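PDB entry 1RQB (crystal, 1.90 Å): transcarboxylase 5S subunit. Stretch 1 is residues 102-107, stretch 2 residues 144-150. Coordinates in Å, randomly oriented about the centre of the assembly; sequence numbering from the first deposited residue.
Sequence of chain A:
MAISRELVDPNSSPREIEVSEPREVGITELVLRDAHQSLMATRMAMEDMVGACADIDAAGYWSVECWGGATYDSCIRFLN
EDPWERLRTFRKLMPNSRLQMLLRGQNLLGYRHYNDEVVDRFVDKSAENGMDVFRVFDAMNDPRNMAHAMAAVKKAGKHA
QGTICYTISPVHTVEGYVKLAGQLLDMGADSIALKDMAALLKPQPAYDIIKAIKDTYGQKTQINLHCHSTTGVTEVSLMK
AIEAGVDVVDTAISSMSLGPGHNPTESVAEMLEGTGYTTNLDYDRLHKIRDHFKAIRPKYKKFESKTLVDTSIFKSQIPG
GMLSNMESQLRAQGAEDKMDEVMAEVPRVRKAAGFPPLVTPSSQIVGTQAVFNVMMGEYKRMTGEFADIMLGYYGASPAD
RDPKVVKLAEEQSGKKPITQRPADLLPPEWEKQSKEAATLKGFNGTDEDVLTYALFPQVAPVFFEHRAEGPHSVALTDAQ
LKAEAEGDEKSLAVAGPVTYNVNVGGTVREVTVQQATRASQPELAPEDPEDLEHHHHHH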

# COMPACT_ATOMS: atom_id res chain seq x y z
N LEU A 102 4.02 -2.14 24.23
CA LEU A 102 3.98 -3.57 23.92
C LEU A 102 4.95 -4.24 24.90
O LEU A 102 6.11 -3.84 24.99
CB LEU A 102 4.44 -3.83 22.48
CG LEU A 102 4.44 -5.32 22.08
CD1 LEU A 102 3.00 -5.81 22.00
CD2 LEU A 102 5.15 -5.53 20.74
N LEU A 103 4.46 -5.22 25.65
CA LEU A 103 5.27 -5.90 26.68
C LEU A 103 5.17 -7.41 26.47
O LEU A 103 4.06 -7.96 26.47
CB LEU A 103 4.74 -5.52 28.06
CG LEU A 103 5.51 -6.06 29.27
CD1 LEU A 103 6.92 -5.44 29.29
CD2 LEU A 103 4.75 -5.72 30.53
N ARG A 104 6.30 -8.10 26.34
CA ARG A 104 6.26 -9.54 26.05
C ARG A 104 6.15 -10.39 27.33
O ARG A 104 7.02 -11.21 27.63
CB ARG A 104 7.47 -9.94 25.19
CG ARG A 104 7.38 -11.37 24.63
CD ARG A 104 8.40 -11.62 23.51
NE ARG A 104 9.79 -11.53 23.93
CZ ARG A 104 10.57 -12.59 24.15
NH1 ARG A 104 10.08 -13.82 23.98
NH2 ARG A 104 11.83 -12.43 24.50
N GLY A 105 5.07 -10.18 28.07
CA GLY A 105 4.82 -10.96 29.27
C GLY A 105 5.95 -11.15 30.27
O GLY A 105 6.60 -10.19 30.69
N GLN A 106 6.21 -12.40 30.62
CA GLN A 106 7.22 -12.75 31.63
C GLN A 106 8.63 -12.37 31.17
O GLN A 106 9.54 -12.26 31.98
CB GLN A 106 7.15 -14.25 31.94
CG GLN A 106 7.74 -14.64 33.29
CD GLN A 106 6.85 -14.18 34.43
OE1 GLN A 106 5.62 -14.14 34.29
NE2 GLN A 106 7.45 -13.84 35.57
N ASN A 107 8.82 -12.17 29.86
CA ASN A 107 10.14 -11.80 29.32
C ASN A 107 10.32 -10.28 29.37
O ASN A 107 11.42 -9.77 29.11
CB ASN A 107 10.28 -12.22 27.85
CG ASN A 107 10.50 -13.70 27.69
OD1 ASN A 107 9.55 -14.48 27.69
ND2 ASN A 107 11.75 -14.09 27.57
N ARG A 144 -0.23 -18.46 30.37
CA ARG A 144 0.45 -18.52 31.67
C ARG A 144 1.63 -17.54 31.71
O ARG A 144 1.95 -17.00 32.77
CB ARG A 144 0.94 -19.93 31.94
CG ARG A 144 -0.18 -20.95 31.90
CD ARG A 144 0.36 -22.35 32.13
NE ARG A 144 1.38 -22.68 31.15
CZ ARG A 144 2.09 -23.80 31.17
NH1 ARG A 144 1.90 -24.70 32.13
NH2 ARG A 144 3.01 -24.02 30.24
N ASN A 145 2.27 -17.31 30.57
CA ASN A 145 3.41 -16.38 30.50
C ASN A 145 2.93 -14.93 30.54
O ASN A 145 3.72 -14.01 30.72
CB ASN A 145 4.23 -16.59 29.23
CG ASN A 145 5.00 -17.89 29.24
OD1 ASN A 145 5.31 -18.42 30.30
ND2 ASN A 145 5.33 -18.39 28.06
N MSE A 146 1.63 -14.72 30.38
CA MSE A 146 1.09 -13.35 30.37
C MSE A 146 0.40 -13.01 31.69
O MSE A 146 0.29 -11.83 32.05
CB MSE A 146 0.06 -13.20 29.24
CG MSE A 146 0.59 -13.46 27.83
SE MSE A 146 -0.78 -13.12 26.47
CE MSE A 146 -1.03 -14.93 25.78
N ALA A 147 -0.04 -14.04 32.40
CA ALA A 147 -0.84 -13.92 33.63
C ALA A 147 -0.25 -12.99 34.69
O ALA A 147 -0.96 -12.14 35.22
CB ALA A 147 -1.06 -15.32 34.23
N HIS A 148 1.03 -13.12 35.02
CA HIS A 148 1.55 -12.27 36.11
C HIS A 148 1.67 -10.80 35.71
O HIS A 148 1.38 -9.91 36.51
CB HIS A 148 2.89 -12.77 36.62
CG HIS A 148 3.26 -12.18 37.94
ND1 HIS A 148 2.58 -12.47 39.10
CD2 HIS A 148 4.20 -11.26 38.29
CE1 HIS A 148 3.07 -11.76 40.10
NE2 HIS A 148 4.06 -11.02 39.63
N ALA A 149 2.12 -10.53 34.49
CA ALA A 149 2.28 -9.14 34.03
C ALA A 149 0.92 -8.44 34.06
O ALA A 149 0.79 -7.30 34.48
CB ALA A 149 2.86 -9.11 32.61
N MSE A 150 -0.11 -9.16 33.63
CA MSE A 150 -1.44 -8.54 33.58
C MSE A 150 -2.01 -8.29 34.97
O MSE A 150 -2.74 -7.32 35.17
CB MSE A 150 -2.37 -9.39 32.75
CG MSE A 150 -1.89 -9.37 31.34
SE MSE A 150 -3.37 -9.53 30.25
CE MSE A 150 -3.22 -11.37 30.18
O HOH W 1 3.81 -12.38 32.98
O HOH W 2 3.08 -15.24 34.41

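Two water molecules carry much of the polar traffic between these stretches, and both sit on the same side-chain atom, Gln106 OE1. Water 1 lies 2.8 Å from Gln106 OE1, 2.8 Å from Asn145 O and 2.9 Å from Ala149 N; water 2 lies 2.8 Å from Gln106 OE1, 2.7 Å from Arg144 O and 3.0 Å from His148 N. In both cases the water accepts from the backbone amide. Each is therefore inserted between a carbonyl and the amide four residues further on, Asn145 to Ala149 and Arg144 to His148, the pairing that a regular helix would close directly. The gaps are too wide for that: Asn145 O is 5.4 Å from Ala149 N, and Arg144 O is 4.6 Å from His148 N. By contrast, the next pair along the helix closes directly, with Met150 N donating to Met146 O at 3.1 Å.

The backbones approach most closely where stretch 1 leaves its strand. Leu103 ends the strand segment, a turn follows, and Gln106 and Asn107 form a short 3-10 segment, held by Asn107 N donating to Arg104 O at 3.0 Å. A weak hydrogen bond from Gly105 N to Leu103 O, 2.9 Å, accompanies the turn. Across the interface, the CA atoms of Gly105 and Met146 are 4.6 Å apart, and those of Gln106 and Asn145 are 5.4 Å apart.

Asn145 O is the focus of the direct contact. Gln106 N donates to it at 3.0 Å, but the N-H...O angle of 129° is far from linear, so the bond is weak. Gly105 CA adds a CA-H...O contact to the same Asn145 O at 3.6 Å, with an angle of 125° at the hydrogen. With water 1 included, this one carbonyl gathers three neighbours.

Glycine suits position 105 on two independent grounds. Its phi of 47° is positive, a region that by itself favours glycine, and an ideally placed CB would point toward stretch 2 and fall 2.6 Å from Asn145 O, a clash. The absence of a side chain leaves the backbone free to approach this carbonyl.

The CA-to-CB bond of Gln106 points sideways relative to stretch 2, with chi1 at -158° (t) and chi2 at 71° (p), and this conformation brings its amide oxygen to the two waters. Gln106 OE1 also approaches His148 CB at 3.8 Å, a packing contact. The other end of the amide, NE2, is hydrogen-bonded elsewhere in the structure.

Beside this polar cluster is a small apolar contact. Leu103 and Ala149 both direct their CA-to-CB bonds toward the opposing stretch, and Leu103 CD2 comes to 4.4 Å from Ala149 CB. The same methyl, Ala149 CB, lies 4.3 Å from Gly105 CA. These are loose distances, and the total buried area, 251 Å² summed over both sides, is modest. The contact thus combines a close backbone approach at Gly105 and Gln106, light apolar packing and two bridging waters.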